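PDB 6KBH: cytochrome P450 monooxygenase, which probably acts as a self-sufficient monooxygenase, holding heme, FMN and a [2Fe-2S] cluster in one chain so that electrons can pass to the oxygen-activating iron. Local coordinates for residues 212-217 / 330-335; 52-57 / 432-437; 28-33 / 74-79. All coordinates share one frame; numbering follows the deposited sequence.

All three contacts lie in the cytochrome P450 part of the chain. Contacts 1 and 3 reach the same mixed five-stranded sheet, through strands 332-336 and 76-78, with centres about 16 Å apart; Y75 and R333 probably join them by a hydrogen bond. Contact 2, its centre about 13 Å from that of contact 1, meets it where S432 and F433 touch A330, A331 and W214. Contacts 2 and 3, about 22 Å apart between centres, do not touch. Along the chain contact 3 closes before contact 1 opens, contact 1 is nested inside the loop closed by contact 2, and contacts 2 and 3 cross. Contact 3 lays residues 28-33 against the sheet whose strand 332-336 carries heme-binding R334.

Contact 1 of 3, residues 212-217 / 330-335; sequences NTWGRP and AAWRRL. With HEM (protoporphyrin IX containing Fe), chain C.
W214, from helix 210-214, meets two neighbours on strand 332-336, W332 and R333, and the encounter illustrates how one indole can serve an apolar and a charged partner at once. The apolar part is a pairing of indoles. CZ2 of W214 comes to 3.8 Å from CZ3 of W332, and the six-membered rings meet obliquely, their planes at 41°. T213 completes this packing from its own helix: its CG2 sits 3.4 Å above the plane of the W214 ring, over the centre, and also approaches NH2 of R333 at 4.1 Å.

The charged part is contact without a bond. CD1 of W214 lies 3.3 Å above one face of the R333 guanidinium, offset toward the rim, with the two planes 65° apart. NE1 of W214 and the guanidinium nitrogens are all donors, so they merely pack together. A bend at chi3 (-68°) turns the guanidinium across W214, and its hydrogen bonds go to the carbonyls of A99 and E101 and to the hydroxyl of Y75, which take up N-H groups of this buried guanidinium.

On the heme side, the W332 ring carries the methyl carbon CMA of the porphyrin over one face, and its NE1 lies 3.7 Å from the propionate carbon CAA. R334 makes a nearly straight hydrogen bond from NH2 to the propionate oxygen O1A, its length doubtful at this resolution; the propionate carbon CGA lies at the guanidinium edge, in plane. A second bond, from R334 NH1 to the R333 carbonyl O at 3.0 Å, steadies the guanidinium. A strand following helix 315-325 and offering an arginine to a heme propionate is an arrangement familiar from P450 heme pockets.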
loop_
_atom_site.group_PDB
_atom_site.type_symbol
_atom_site.label_atom_id
_atom_site.label_comp_id
_atom_site.label_asym_id
_atom_site.label_seq_id
_atom_site.Cartn_x
_atom_site.Cartn_y
_atom_site.Cartn_z
ATOM N N ASN A 212 -3.585 22.569 21.969
ATOM C CA ASN A 212 -4.151 23.875 21.663
ATOM C C ASN A 212 -5.228 23.796 20.589
ATOM O O ASN A 212 -6.122 24.646 20.554
ATOM C CB ASN A 212 -3.039 24.856 21.262
ATOM C CG ASN A 212 -3.568 26.050 20.486
ATOM O OD1 ASN A 212 -4.072 27.007 21.075
ATOM N ND2 ASN A 212 -3.426 26.017 19.161
ATOM N N THR A 213 -5.167 22.811 19.703
ATOM C CA THR A 213 -6.247 22.599 18.746
ATOM C C THR A 213 -7.284 21.590 19.232
ATOM O O THR A 213 -8.484 21.792 19.020
ATOM C CB THR A 213 -5.687 22.145 17.385
ATOM O OG1 THR A 213 -4.871 23.190 16.835
ATOM C CG2 THR A 213 -6.805 21.833 16.409
ATOM N N TRP A 214 -6.861 20.519 19.906
ATOM C CA TRP A 214 -7.753 19.408 20.227
ATOM C C TRP A 214 -7.906 19.150 21.725
ATOM O O TRP A 214 -8.489 18.123 22.103
ATOM C CB TRP A 214 -7.268 18.136 19.524
ATOM C CG TRP A 214 -7.484 18.168 18.040
ATOM C CD1 TRP A 214 -8.669 18.010 17.382
ATOM C CD2 TRP A 214 -6.493 18.379 17.029
ATOM N NE1 TRP A 214 -8.478 18.106 16.030
ATOM C CE2 TRP A 214 -7.150 18.332 15.784
ATOM C CE3 TRP A 214 -5.112 18.602 17.055
ATOM C CZ2 TRP A 214 -6.475 18.499 14.574
ATOM C CZ3 TRP A 214 -4.442 18.765 15.848
ATOM C CH2 TRP A 214 -5.125 18.714 14.627
ATOM N N GLY A 215 -7.426 20.051 22.586
ATOM C CA GLY A 215 -7.456 19.856 24.017
ATOM C C GLY A 215 -8.109 21.030 24.729
ATOM O O GLY A 215 -8.951 21.738 24.172
ATOM N N ARG A 216 -7.705 21.225 25.983
ATOM C CA ARG A 216 -8.239 22.287 26.837
ATOM C C ARG A 216 -7.071 23.102 27.379
ATOM O O ARG A 216 -6.683 22.959 28.547
ATOM C CB ARG A 216 -9.101 21.707 27.962
ATOM C CG ARG A 216 -10.461 21.190 27.486
ATOM C CD ARG A 216 -11.153 20.347 28.550
ATOM N NE ARG A 216 -12.540 20.036 28.201
ATOM C CZ ARG A 216 -13.313 19.193 28.886
ATOM N NH1 ARG A 216 -12.836 18.572 29.953
ATOM N NH2 ARG A 216 -14.561 18.968 28.501
ATOM N N PRO A 217 -6.490 23.973 26.557
ATOM C CA PRO A 217 -5.311 24.729 26.985
ATOM C C PRO A 217 -5.654 25.888 27.908
ATOM O O PRO A 217 -6.754 26.446 27.877
ATOM C CB PRO A 217 -4.731 25.244 25.663
ATOM C CG PRO A 217 -5.925 25.388 24.783
ATOM C CD PRO A 217 -6.864 24.274 25.165
ATOM N N ALA A 330 -6.384 9.403 16.732
ATOM C CA ALA A 330 -7.373 8.657 17.499
ATOM C C ALA A 330 -8.781 8.919 16.988
ATOM O O ALA A 330 -9.628 8.020 17.018
ATOM C CB ALA A 330 -7.268 9.014 18.981
ATOM N N ALA A 331 -9.043 10.130 16.505
ATOM C CA ALA A 331 -10.362 10.486 16.010
ATOM C C ALA A 331 -10.223 11.693 15.099
ATOM O O ALA A 331 -9.219 12.406 15.135
ATOM C CB ALA A 331 -11.334 10.778 17.159
ATOM N N TRP A 332 -11.245 11.909 14.277
ATOM C CA TRP A 332 -11.288 13.041 13.366
ATOM C C TRP A 332 -12.683 13.645 13.429
ATOM O O TRP A 332 -13.557 13.156 14.151
ATOM C CB TRP A 332 -10.899 12.627 11.942
ATOM C CG TRP A 332 -10.318 13.748 11.139
ATOM C CD1 TRP A 332 -10.804 14.257 9.971
ATOM C CD2 TRP A 332 -9.146 14.510 11.453
ATOM N NE1 TRP A 332 -10.005 15.283 9.534
ATOM C CE2 TRP A 332 -8.980 15.460 10.427
ATOM C CE3 TRP A 332 -8.220 14.481 12.501
ATOM C CZ2 TRP A 332 -7.926 16.373 10.415
ATOM C CZ3 TRP A 332 -7.172 15.389 12.490
ATOM C CH2 TRP A 332 -7.034 16.321 11.453
ATOM N N ARG A 333 -12.898 14.722 12.675
ATOM C CA ARG A 333 -14.078 15.547 12.883
ATOM C C ARG A 333 -14.712 15.953 11.563
ATOM O O ARG A 333 -14.015 16.261 10.592
ATOM C CB ARG A 333 -13.728 16.797 13.705
ATOM C CG ARG A 333 -13.248 16.462 15.109
ATOM C CD ARG A 333 -12.923 17.699 15.911
ATOM N NE ARG A 333 -11.763 18.411 15.401
ATOM C CZ ARG A 333 -11.430 19.638 15.778
ATOM N NH1 ARG A 333 -12.180 20.280 16.666
ATOM N NH2 ARG A 333 -10.356 20.221 15.268
ATOM N N ARG A 334 -16.044 15.956 11.547
ATOM C CA ARG A 334 -16.830 16.420 10.415
ATOM C C ARG A 334 -18.021 17.212 10.935
ATOM O O ARG A 334 -18.484 17.000 12.059
ATOM C CB ARG A 334 -17.308 15.252 9.537
ATOM C CG ARG A 334 -16.211 14.633 8.676
ATOM C CD ARG A 334 -15.787 15.576 7.559
ATOM N NE ARG A 334 -14.804 14.970 6.666
ATOM C CZ ARG A 334 -13.487 15.076 6.820
ATOM N NH1 ARG A 334 -12.984 15.759 7.836
ATOM N NH2 ARG A 334 -12.671 14.491 5.955
ATOM N N LEU A 335 -18.506 18.133 10.111
ATOM C CA LEU A 335 -19.638 18.987 10.452
ATOM C C LEU A 335 -20.835 18.565 9.612
ATOM O O LEU A 335 -20.798 18.664 8.380
ATOM C CB LEU A 335 -19.300 20.459 10.214
ATOM C CG LEU A 335 -20.436 21.480 10.323
ATOM C CD1 LEU A 335 -21.029 21.490 11.723
ATOM C CD2 LEU A 335 -19.939 22.867 9.937
HETATM C CHA HEM C . -5.283 15.204 5.560
HETATM C CHB HEM C . -3.663 11.746 8.856
HETATM C CHC HEM C . 1.353 12.668 7.442
HETATM C CHD HEM C . -0.291 16.086 4.183
HETATM C C1A HEM C . -5.013 14.173 6.564
HETATM C C2A HEM C . -6.248 13.683 7.185
HETATM C C3A HEM C . -5.802 12.721 8.095
HETATM C C4A HEM C . -4.323 12.725 7.942
HETATM C CMA HEM C . -6.642 11.891 9.014
HETATM C CAA HEM C . -7.666 14.079 6.909
HETATM C CBA HEM C . -8.452 13.079 6.120
HETATM C CGA HEM C . -9.794 13.455 5.587
HETATM O O1A HEM C . -10.212 14.482 6.184
HETATM O O2A HEM C . -10.137 12.638 4.689
HETATM C C1B HEM C . -2.170 11.656 8.810
HETATM C C2B HEM C . -1.320 10.706 9.665
HETATM C C3B HEM C . 0.248 10.998 9.214
HETATM C C4B HEM C . 0.166 12.082 8.157
HETATM C CMB HEM C . -1.809 9.736 10.685
HETATM C CAB HEM C . 1.487 10.358 9.739
HETATM C CBB HEM C . 1.554 8.870 9.757
HETATM C C1C HEM C . 1.025 13.712 6.430
HETATM C C2C HEM C . 2.242 14.193 5.829
HETATM C C3C HEM C . 1.817 15.142 4.927
HETATM C C4C HEM C . 0.369 15.133 5.072
HETATM C CMC HEM C . 3.642 13.760 6.113
HETATM C CAC HEM C . 2.677 15.952 4.006
HETATM C CBC HEM C . 2.892 17.402 4.248
HETATM C C1D HEM C . -1.738 16.004 4.411
HETATM C C2D HEM C . -2.505 16.952 3.535
HETATM C C3D HEM C . -4.075 16.681 3.963
HETATM C C4D HEM C . -3.973 15.617 5.018
HETATM C CMD HEM C . -1.948 17.900 2.532
HETATM C CAD HEM C . -5.288 17.339 3.407
HETATM C CBD HEM C . -5.742 16.832 2.077
HETATM C CGD HEM C . -7.140 17.134 1.680
HETATM O O1D HEM C . -7.775 17.454 2.713
HETATM O O2D HEM C . -7.297 16.975 0.442
HETATM N NA HEM C . -3.815 13.604 7.014
HETATM N NB HEM C . -1.298 12.427 7.860
HETATM N NC HEM C . -0.146 14.277 5.978
HETATM N ND HEM C . -2.546 15.093 5.341
HETATM FE FE HEM C . -1.896 13.844 6.731
#

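Contact 2 of 3, residues 52-57 / 432-437; sequences VDPAAS and SFRGPD
R434, in the loop before strand 440-442, reaches the turn where helix 49-52 gives way to the short, weakly bonded helix 54-57, and P54 receives it there. The arginine is a worked case of an extended side chain spanning from a loop to a helix junction. With CG anti to the backbone N (chi1 176°) and the chain stretched as far as NE, its guanidinium is carried to the turn, and P54 CD lies 3.6 Å above the plane of that guanidinium, over its centre. P54 CG also approaches CD of R434, at 4.0 Å. The carbonyl end of helix 49-52 supplies the polar surroundings: NH1 of R434 bonds to the Q51 carbonyl, while V52 O lies close to NH2 at an angle too poor for a bond. Y427 adds a cation-pi contact to the same group. Replacing R434 by an alanine is likely to leave the Q51 carbonyl without this donor, the Y427 ring without its cation and P54 CD without the flat group over it.

The turn is also held from within. D53 OD1 accepts the backbone N of A56 at 2.7 Å, met from above the carboxylate plane, and S57 OG donates to P54 O at 2.8 Å. An aspartate as N-cap, followed by proline in the first turn, is a classic helix start, here set directly after the end of another helix.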
loop_
_atom_site.group_PDB
_atom_site.type_symbol
_atom_site.label_atom_id
_atom_site.label_comp_id
_atom_site.label_asym_id
_atom_site.label_seq_id
_atom_site.Cartn_x
_atom_site.Cartn_y
_atom_site.Cartn_z
ATOM N N VAL A 52 -5.781 6.136 27.794
ATOM C CA VAL A 52 -4.908 4.977 27.960
ATOM C C VAL A 52 -4.910 4.109 26.699
ATOM O O VAL A 52 -3.849 3.695 26.217
ATOM C CB VAL A 52 -5.296 4.181 29.227
ATOM C CG1 VAL A 52 -5.321 5.096 30.455
ATOM C CG2 VAL A 52 -6.627 3.486 29.066
ATOM N N ASP A 53 -6.084 3.848 26.123
ATOM C CA ASP A 53 -6.287 3.006 24.943
ATOM C C ASP A 53 -7.655 3.399 24.393
ATOM O O ASP A 53 -8.674 2.871 24.845
ATOM C CB ASP A 53 -6.199 1.511 25.310
ATOM C CG ASP A 53 -6.522 0.562 24.130
ATOM O OD1 ASP A 53 -7.316 0.897 23.224
ATOM O OD2 ASP A 53 -5.934 -0.548 24.131
ATOM N N PRO A 54 -7.719 4.360 23.461
ATOM C CA PRO A 54 -9.028 4.758 22.911
ATOM C C PRO A 54 -9.807 3.604 22.310
ATOM O O PRO A 54 -11.010 3.487 22.570
ATOM C CB PRO A 54 -8.657 5.817 21.861
ATOM C CG PRO A 54 -7.216 5.557 21.525
ATOM C CD PRO A 54 -6.612 5.101 22.827
ATOM N N ALA A 55 -9.157 2.743 21.517
ATOM C CA ALA A 55 -9.862 1.642 20.862
ATOM C C ALA A 55 -10.600 0.774 21.878
ATOM O O ALA A 55 -11.809 0.545 21.755
ATOM C CB ALA A 55 -8.882 0.800 20.045
ATOM N N ALA A 56 -9.884 0.288 22.894
ATOM C CA ALA A 56 -10.517 -0.537 23.916
ATOM C C ALA A 56 -11.574 0.237 24.692
ATOM O O ALA A 56 -12.591 -0.337 25.096
ATOM C CB ALA A 56 -9.462 -1.091 24.872
ATOM N N SER A 57 -11.360 1.537 24.898
ATOM C CA SER A 57 -12.282 2.334 25.698
ATOM C C SER A 57 -13.658 2.468 25.057
ATOM O O SER A 57 -14.609 2.847 25.746
ATOM C CB SER A 57 -11.697 3.724 25.953
ATOM O OG SER A 57 -12.006 4.611 24.895
ATOM N N SER A 432 -7.755 13.964 19.327
ATOM C CA SER A 432 -7.439 13.444 18.003
ATOM C C SER A 432 -6.030 12.884 17.828
ATOM O O SER A 432 -5.845 11.920 17.078
ATOM C CB SER A 432 -7.693 14.536 16.967
ATOM O OG SER A 432 -9.067 14.879 16.938
ATOM N N PHE A 433 -5.028 13.456 18.484
ATOM C CA PHE A 433 -3.651 13.037 18.257
ATOM C C PHE A 433 -3.143 12.180 19.406
ATOM O O PHE A 433 -3.459 12.430 20.574
ATOM C CB PHE A 433 -2.733 14.245 18.051
ATOM C CG PHE A 433 -2.797 14.821 16.664
ATOM C CD1 PHE A 433 -3.725 14.349 15.750
ATOM C CD2 PHE A 433 -1.927 15.820 16.268
ATOM C CE1 PHE A 433 -3.790 14.871 14.476
ATOM C CE2 PHE A 433 -1.987 16.345 14.994
ATOM C CZ PHE A 433 -2.922 15.871 14.099
ATOM N N ARG A 434 -2.337 11.176 19.066
ATOM C CA ARG A 434 -1.895 10.172 20.031
ATOM C C ARG A 434 -0.462 9.769 19.714
ATOM O O ARG A 434 -0.189 9.193 18.655
ATOM C CB ARG A 434 -2.815 8.951 20.016
ATOM C CG ARG A 434 -2.349 7.833 20.920
ATOM C CD ARG A 434 -3.447 6.818 21.176
ATOM N NE ARG A 434 -3.096 5.949 22.292
ATOM C CZ ARG A 434 -3.165 6.314 23.567
ATOM N NH1 ARG A 434 -3.592 7.528 23.890
ATOM N NH2 ARG A 434 -2.818 5.463 24.523
ATOM N N GLY A 435 0.441 10.067 20.641
ATOM C CA GLY A 435 1.817 9.646 20.566
ATOM C C GLY A 435 2.502 9.899 21.891
ATOM O O GLY A 435 2.289 10.931 22.533
ATOM N N PRO A 436 3.342 8.966 22.328
ATOM C CA PRO A 436 3.954 9.098 23.652
ATOM C C PRO A 436 4.884 10.295 23.747
ATOM O O PRO A 436 5.566 10.668 22.790
ATOM C CB PRO A 436 4.723 7.783 23.821
ATOM C CG PRO A 436 4.997 7.324 22.431
ATOM C CD PRO A 436 3.829 7.780 21.601
ATOM N N ASP A 437 4.891 10.907 24.933
ATOM C CA ASP A 437 5.864 11.954 25.212
ATOM C C ASP A 437 7.281 11.419 25.073
ATOM O O ASP A 437 8.179 12.127 24.601
ATOM C CB ASP A 437 5.639 12.518 26.617
ATOM C CG ASP A 437 4.295 13.195 26.760
ATOM O OD1 ASP A 437 3.753 13.659 25.736
ATOM O OD2 ASP A 437 3.782 13.268 27.895
#

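Contact 3 of 3, residues 28-33 / 74-79; sequences FTSPTG and GYWVVT
W76 leans from strand 76-78 toward the turn at S30, P31 and T32, and shows how a large side chain can touch a remote loop with its far end alone. With CG anti to the carbonyl carbon (chi1 -56°), the indole is carried off the strand so that its far end comes nearer the turn. CB, CG and the five-membered ring with NE1 make no contact with the turn through atoms of their own; the touching is done by the outer carbons CZ2 and CH2 of the six-membered ring. CZ2 is met first, by P31 CD at 3.7 Å, with P31 CG somewhat farther away; the proline ring and the indole approach from opposite directions. At the next atom, CH2, three groups converge. T32 OG1 comes in at the ring edge, near its plane, 3.6 Å from CH2. S30 OG comes obliquely, 3.7 Å from CH2, and S30 CB also approaches CH2; T32 CG2 is somewhat farther from it.

The loop that receives the ring is a type I beta turn from S30 to G33, closed by a bond from G33 N to S30 O of 2.9 Å. S30 OG and T32 OG1 also hydrogen-bond to each other, so the two hydroxyls facing the indole are tied together, although the length modelled for that bond is doubtful.

Around this contact, strand 76-78 runs between strands 67-69 and 352-355 of the mixed sheet. Y69 of the former turns its ring to W76 at about 60° and also touches S30 and P31, while L353 of the latter packs against W76; the segment leading to helix 38-41 is thus laid against the sheet.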
loop_
_atom_site.group_PDB
_atom_site.type_symbol
_atom_site.label_atom_id
_atom_site.label_comp_id
_atom_site.label_asym_id
_atom_site.label_seq_id
_atom_site.Cartn_x
_atom_site.Cartn_y
_atom_site.Cartn_z
ATOM N N PHE A 28 -29.049 13.117 31.227
ATOM C CA PHE A 28 -28.819 14.154 30.229
ATOM C C PHE A 28 -29.609 13.841 28.965
ATOM O O PHE A 28 -29.970 12.694 28.690
ATOM C CB PHE A 28 -27.341 14.294 29.847
ATOM C CG PHE A 28 -26.399 14.431 31.007
ATOM C CD1 PHE A 28 -25.895 13.307 31.640
ATOM C CD2 PHE A 28 -25.960 15.680 31.420
ATOM C CE1 PHE A 28 -25.009 13.428 32.695
ATOM C CE2 PHE A 28 -25.072 15.808 32.472
ATOM C CZ PHE A 28 -24.598 14.679 33.112
ATOM N N THR A 29 -29.859 14.881 28.178
ATOM C CA THR A 29 -30.577 14.753 26.922
ATOM C C THR A 29 -29.708 15.258 25.780
ATOM O O THR A 29 -29.006 16.264 25.918
ATOM C CB THR A 29 -31.894 15.532 26.952
ATOM O OG1 THR A 29 -31.616 16.938 26.970
ATOM C CG2 THR A 29 -32.698 15.164 28.189
ATOM N N SER A 30 -29.761 14.548 24.653
ATOM C CA SER A 30 -29.086 14.974 23.445
ATOM C C SER A 30 -29.748 16.243 22.916
ATOM O O SER A 30 -30.849 16.602 23.339
ATOM C CB SER A 30 -29.133 13.863 22.398
ATOM O OG SER A 30 -30.366 13.882 21.702
ATOM N N PRO A 31 -29.094 16.956 21.994
ATOM C CA PRO A 31 -29.757 18.115 21.371
ATOM C C PRO A 31 -31.040 17.762 20.636
ATOM O O PRO A 31 -31.828 18.664 20.329
ATOM C CB PRO A 31 -28.689 18.655 20.411
ATOM C CG PRO A 31 -27.396 18.217 21.010
ATOM C CD PRO A 31 -27.674 16.870 21.614
ATOM N N THR A 32 -31.277 16.484 20.345
ATOM C CA THR A 32 -32.512 16.039 19.715
ATOM C C THR A 32 -33.595 15.680 20.726
ATOM O O THR A 32 -34.606 15.081 20.346
ATOM C CB THR A 32 -32.243 14.836 18.805
ATOM O OG1 THR A 32 -31.522 13.836 19.535
ATOM C CG2 THR A 32 -31.433 15.253 17.584
ATOM N N GLY A 33 -33.409 16.024 21.999
ATOM C CA GLY A 33 -34.379 15.704 23.022
ATOM C C GLY A 33 -34.400 14.256 23.462
ATOM O O GLY A 33 -35.212 13.904 24.330
ATOM N N GLY A 74 -18.703 18.394 22.935
ATOM C CA GLY A 74 -19.921 18.834 22.290
ATOM C C GLY A 74 -20.387 18.038 21.089
ATOM O O GLY A 74 -21.301 18.492 20.392
ATOM N N TYR A 75 -19.810 16.869 20.821
ATOM C CA TYR A 75 -20.020 16.190 19.552
ATOM C C TYR A 75 -20.804 14.897 19.716
ATOM O O TYR A 75 -20.935 14.344 20.811
ATOM C CB TYR A 75 -18.694 15.844 18.859
ATOM C CG TYR A 75 -17.789 16.997 18.468
ATOM C CD1 TYR A 75 -17.961 18.277 18.988
ATOM C CD2 TYR A 75 -16.756 16.794 17.569
ATOM C CE1 TYR A 75 -17.122 19.315 18.621
ATOM C CE2 TYR A 75 -15.925 17.821 17.195
ATOM C CZ TYR A 75 -16.106 19.079 17.722
ATOM O OH TYR A 75 -15.264 20.095 17.340
ATOM N N TRP A 76 -21.303 14.414 18.585
ATOM C CA TRP A 76 -21.782 13.049 18.447
ATOM C C TRP A 76 -20.609 12.152 18.074
ATOM O O TRP A 76 -19.762 12.532 17.262
ATOM C CB TRP A 76 -22.874 12.979 17.378
ATOM C CG TRP A 76 -24.008 13.913 17.658
ATOM C CD1 TRP A 76 -23.993 15.278 17.564
ATOM C CD2 TRP A 76 -25.324 13.556 18.085
ATOM N NE1 TRP A 76 -25.219 15.790 17.909
ATOM C CE2 TRP A 76 -26.055 14.753 18.233
ATOM C CE3 TRP A 76 -25.956 12.339 18.361
ATOM C CZ2 TRP A 76 -27.387 14.769 18.641
ATOM C CZ3 TRP A 76 -27.279 12.357 18.766
ATOM C CH2 TRP A 76 -27.980 13.565 18.902
ATOM N N VAL A 77 -20.553 10.970 18.679
ATOM C CA VAL A 77 -19.419 10.063 18.546
ATOM C C VAL A 77 -19.818 8.905 17.644
ATOM O O VAL A 77 -20.889 8.311 17.820
ATOM C CB VAL A 77 -18.941 9.552 19.915
ATOM C CG1 VAL A 77 -17.664 8.741 19.766
ATOM C CG2 VAL A 77 -18.731 10.712 20.863
ATOM N N VAL A 78 -18.952 8.585 16.683
ATOM C CA VAL A 78 -19.185 7.525 15.709
ATOM C C VAL A 78 -18.039 6.534 15.811
ATOM O O VAL A 78 -16.865 6.918 15.767
ATOM C CB VAL A 78 -19.318 8.081 14.282
ATOM C CG1 VAL A 78 -19.585 6.952 13.292
ATOM C CG2 VAL A 78 -20.432 9.110 14.234
ATOM N N THR A 79 -18.385 5.260 15.930
ATOM C CA THR A 79 -17.489 4.285 16.517
ATOM C C THR A 79 -17.134 3.123 15.597
ATOM O O THR A 79 -15.994 2.656 15.662
ATOM C CB THR A 79 -18.112 3.791 17.832
ATOM O OG1 THR A 79 -17.883 4.773 18.855
ATOM C CG2 THR A 79 -17.570 2.477 18.278
#